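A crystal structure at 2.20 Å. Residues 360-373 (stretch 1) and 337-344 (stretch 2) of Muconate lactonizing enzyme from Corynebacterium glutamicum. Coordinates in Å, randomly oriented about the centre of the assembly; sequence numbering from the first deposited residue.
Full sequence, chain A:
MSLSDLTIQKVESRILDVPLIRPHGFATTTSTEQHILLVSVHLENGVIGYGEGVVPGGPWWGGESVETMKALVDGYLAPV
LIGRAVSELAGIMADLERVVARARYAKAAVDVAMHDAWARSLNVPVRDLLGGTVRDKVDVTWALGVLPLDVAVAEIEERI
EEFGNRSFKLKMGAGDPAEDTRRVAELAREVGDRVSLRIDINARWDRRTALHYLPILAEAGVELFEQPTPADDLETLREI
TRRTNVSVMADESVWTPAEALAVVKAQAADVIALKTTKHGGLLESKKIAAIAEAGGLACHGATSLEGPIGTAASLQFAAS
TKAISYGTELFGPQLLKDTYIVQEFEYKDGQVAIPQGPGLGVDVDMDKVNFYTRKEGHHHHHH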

# COMPACT_ATOMS: atom_id res chain seq x y z
N LEU A 360 -18.89 6.89 -1.58
CA LEU A 360 -18.35 7.50 -0.37
C LEU A 360 -19.30 7.33 0.80
O LEU A 360 -18.93 7.57 1.95
CB LEU A 360 -18.07 8.99 -0.58
CG LEU A 360 -16.84 9.46 -1.37
CD1 LEU A 360 -15.68 8.52 -1.15
CD2 LEU A 360 -17.18 9.53 -2.84
N GLY A 361 -20.53 6.91 0.51
CA GLY A 361 -21.52 6.73 1.56
C GLY A 361 -22.32 8.01 1.74
O GLY A 361 -23.01 8.21 2.74
N VAL A 362 -22.21 8.89 0.75
CA VAL A 362 -22.93 10.15 0.81
C VAL A 362 -23.14 10.68 -0.61
O VAL A 362 -22.24 10.62 -1.45
CB VAL A 362 -22.15 11.17 1.67
CG1 VAL A 362 -21.05 11.84 0.86
CG2 VAL A 362 -23.12 12.17 2.25
N ASP A 363 -24.35 11.17 -0.88
CA ASP A 363 -24.69 11.67 -2.21
C ASP A 363 -24.70 13.19 -2.25
O ASP A 363 -24.95 13.84 -1.25
CB ASP A 363 -26.06 11.15 -2.64
CG ASP A 363 -26.41 9.83 -1.98
OD1 ASP A 363 -26.86 9.85 -0.81
OD2 ASP A 363 -26.21 8.78 -2.62
N VAL A 364 -24.43 13.75 -3.42
CA VAL A 364 -24.40 15.20 -3.56
C VAL A 364 -25.78 15.77 -3.83
O VAL A 364 -26.65 15.08 -4.37
CB VAL A 364 -23.47 15.62 -4.72
CG1 VAL A 364 -22.06 15.10 -4.48
CG2 VAL A 364 -24.01 15.10 -6.03
N ASP A 365 -25.99 17.02 -3.43
CA ASP A 365 -27.25 17.72 -3.64
C ASP A 365 -26.98 18.71 -4.76
O ASP A 365 -26.54 19.83 -4.51
CB ASP A 365 -27.67 18.47 -2.38
CG ASP A 365 -28.94 19.29 -2.58
OD1 ASP A 365 -29.05 19.99 -3.60
OD2 ASP A 365 -29.83 19.23 -1.70
N MSE A 366 -27.23 18.29 -5.99
CA MSE A 366 -26.99 19.14 -7.15
C MSE A 366 -27.53 20.56 -7.07
O MSE A 366 -27.00 21.47 -7.72
CB MSE A 366 -27.52 18.46 -8.41
CG MSE A 366 -26.59 17.38 -8.91
SE MSE A 366 -24.78 18.08 -9.03
CE MSE A 366 -24.79 18.63 -10.89
N ASP A 367 -28.58 20.76 -6.28
CA ASP A 367 -29.14 22.10 -6.14
C ASP A 367 -28.15 22.97 -5.39
O ASP A 367 -27.82 24.07 -5.84
CB ASP A 367 -30.48 22.05 -5.40
CG ASP A 367 -31.59 21.45 -6.24
OD1 ASP A 367 -31.79 21.93 -7.38
OD2 ASP A 367 -32.26 20.51 -5.77
N LYS A 368 -27.68 22.47 -4.25
CA LYS A 368 -26.73 23.22 -3.45
C LYS A 368 -25.37 23.30 -4.14
O LYS A 368 -24.62 24.25 -3.94
CB LYS A 368 -26.60 22.60 -2.06
CG LYS A 368 -27.84 22.83 -1.21
CD LYS A 368 -27.64 22.38 0.23
CE LYS A 368 -28.83 22.75 1.08
NZ LYS A 368 -28.66 22.32 2.50
N VAL A 369 -25.07 22.30 -4.96
CA VAL A 369 -23.82 22.30 -5.70
C VAL A 369 -23.89 23.44 -6.71
O VAL A 369 -22.94 24.21 -6.87
CB VAL A 369 -23.61 20.97 -6.46
CG1 VAL A 369 -22.50 21.13 -7.50
CG2 VAL A 369 -23.27 19.86 -5.49
N ASN A 370 -25.03 23.53 -7.39
CA ASN A 370 -25.26 24.57 -8.37
C ASN A 370 -25.28 25.94 -7.69
O ASN A 370 -24.76 26.92 -8.22
CB ASN A 370 -26.59 24.33 -9.08
CG ASN A 370 -26.52 23.21 -10.09
OD1 ASN A 370 -27.53 22.58 -10.42
ND2 ASN A 370 -25.32 22.95 -10.62
N PHE A 371 -25.87 25.98 -6.50
CA PHE A 371 -25.98 27.21 -5.73
C PHE A 371 -24.63 27.80 -5.36
O PHE A 371 -24.43 29.01 -5.43
CB PHE A 371 -26.78 26.97 -4.45
CG PHE A 371 -26.97 28.20 -3.61
CD1 PHE A 371 -27.67 29.30 -4.11
CD2 PHE A 371 -26.45 28.27 -2.32
CE1 PHE A 371 -27.85 30.45 -3.33
CE2 PHE A 371 -26.63 29.42 -1.53
CZ PHE A 371 -27.33 30.51 -2.04
N TYR A 372 -23.71 26.93 -4.96
CA TYR A 372 -22.38 27.37 -4.54
C TYR A 372 -21.33 27.40 -5.64
O TYR A 372 -20.18 27.72 -5.38
CB TYR A 372 -21.91 26.49 -3.38
CG TYR A 372 -22.64 26.80 -2.10
CD1 TYR A 372 -22.45 28.01 -1.45
CD2 TYR A 372 -23.54 25.89 -1.55
CE1 TYR A 372 -23.15 28.33 -0.29
CE2 TYR A 372 -24.24 26.19 -0.39
CZ TYR A 372 -24.04 27.41 0.24
OH TYR A 372 -24.74 27.72 1.39
N THR A 373 -21.73 27.07 -6.86
CA THR A 373 -20.78 27.09 -7.96
C THR A 373 -20.39 28.52 -8.29
O THR A 373 -21.23 29.42 -8.31
CB THR A 373 -21.35 26.42 -9.21
OG1 THR A 373 -21.59 25.03 -8.93
CG2 THR A 373 -20.37 26.53 -10.37
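Stretch 2 337-344: KDTYIVQE

A single aspartate on an irregular segment of chain, D338, takes two side chains of stretch 1, K368 and Y372, at once. Y372 OH donates to D338 OD2 at 2.5 Å, very short, although that oxygen sits too close to the tyrosine ring in the model for its place to be certain; K368 NZ reaches D338 OD1 at 3.3 Å, a salt bridge whose hydrogen bond is weak. K368 and Y372 lie four residues apart, and the CA-to-CB bonds of both point toward stretch 2, so the two donors converge on one carboxylate.

Stretch 1 is loop through D365, and its helix starts at M366. Stretch 2 has no regular helix or strand, with a positive phi of 68° at V342, and it runs antiparallel to stretch 1: D338 lies by Y372 and K368, Y340 by D365, I341 by V364, and Q343 by D363. The CA atoms come closest at V364 and I341, 4.2 Å apart. Here one backbone bond ties the two stretches, D365 N to Y340 O at 2.9 Å, while V364 CA lies 3.4 Å from the same oxygen in a CA-H...O contact. D365 thus works twice: its backbone holds Y340, and its OD1 caps the helix by accepting from K368 N at 2.9 Å.

At the far end the side chain of Q343 pairs with D363. D363 N donates to Q343 OE1 at 3.0 Å, well aligned, and Q343 NE2 gives a weak bond to D363 OD1 at 2.6 Å. A side-chain amide carries donor and acceptor together.

Apolar contacts accompany these bonds. V369 CG2 approaches Y340 CD2 at 3.5 Å, V364 CG1 meets I341 CD1 at 3.9 Å, and V362 CG2 packs on I341 CG1 at 3.1 Å. The rule: polar ties near both ends and one backbone bond in the middle, with apolar side chains packed alongside.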

# COMPACT_ATOMS: atom_id res chain seq x y z
N LYS A 337 -20.67 26.37 6.97
CA LYS A 337 -21.92 26.91 7.49
C LYS A 337 -23.09 26.22 6.77
O LYS A 337 -24.24 26.28 7.21
CB LYS A 337 -21.97 28.42 7.28
CG LYS A 337 -23.15 29.12 7.93
CD LYS A 337 -23.02 30.63 7.85
CE LYS A 337 -22.84 31.10 6.41
NZ LYS A 337 -23.97 30.69 5.52
N ASP A 338 -22.78 25.56 5.65
CA ASP A 338 -23.78 24.86 4.87
C ASP A 338 -23.11 23.71 4.12
O ASP A 338 -21.88 23.63 4.07
CB ASP A 338 -24.45 25.83 3.89
CG ASP A 338 -25.60 25.19 3.13
OD1 ASP A 338 -26.35 24.39 3.72
OD2 ASP A 338 -25.76 25.51 1.93
N THR A 339 -23.90 22.81 3.54
CA THR A 339 -23.34 21.68 2.82
C THR A 339 -23.98 21.47 1.44
O THR A 339 -24.70 22.33 0.94
CB THR A 339 -23.47 20.38 3.66
OG1 THR A 339 -23.18 19.24 2.84
CG2 THR A 339 -24.86 20.25 4.24
N TYR A 340 -23.68 20.33 0.83
CA TYR A 340 -24.22 19.97 -0.48
C TYR A 340 -24.12 18.46 -0.61
O TYR A 340 -23.84 17.93 -1.68
CB TYR A 340 -23.41 20.63 -1.60
CG TYR A 340 -21.93 20.34 -1.57
CD1 TYR A 340 -21.12 20.84 -0.55
CD2 TYR A 340 -21.33 19.55 -2.56
CE1 TYR A 340 -19.76 20.57 -0.51
CE2 TYR A 340 -19.96 19.28 -2.53
CZ TYR A 340 -19.19 19.79 -1.50
OH TYR A 340 -17.84 19.53 -1.45
N ILE A 341 -24.39 17.77 0.50
CA ILE A 341 -24.28 16.33 0.51
C ILE A 341 -25.54 15.53 0.87
O ILE A 341 -25.48 14.31 1.02
CB ILE A 341 -23.11 15.92 1.45
CG1 ILE A 341 -22.32 14.79 0.81
CG2 ILE A 341 -23.62 15.54 2.83
CD1 ILE A 341 -21.79 15.13 -0.57
N VAL A 342 -26.68 16.20 0.98
CA VAL A 342 -27.94 15.52 1.30
C VAL A 342 -27.97 14.96 2.73
O VAL A 342 -28.67 15.50 3.59
CB VAL A 342 -28.22 14.36 0.31
CG1 VAL A 342 -29.50 13.63 0.71
CG2 VAL A 342 -28.34 14.90 -1.10
N GLN A 343 -27.22 13.89 2.97
CA GLN A 343 -27.18 13.30 4.31
C GLN A 343 -26.32 14.13 5.24
O GLN A 343 -25.63 15.06 4.81
CB GLN A 343 -26.61 11.88 4.26
CG GLN A 343 -27.38 10.93 3.37
CD GLN A 343 -26.70 10.67 2.05
OE1 GLN A 343 -26.31 11.61 1.34
NE2 GLN A 343 -26.55 9.40 1.71
N GLU A 344 -26.36 13.80 6.52
CA GLU A 344 -25.56 14.50 7.52
C GLU A 344 -24.64 13.50 8.21
O GLU A 344 -24.98 12.33 8.35
CB GLU A 344 -26.47 15.17 8.55
CG GLU A 344 -27.40 16.20 7.96
CD GLU A 344 -28.21 16.93 9.02
OE1 GLU A 344 -28.99 17.83 8.65
OE2 GLU A 344 -28.06 16.59 10.22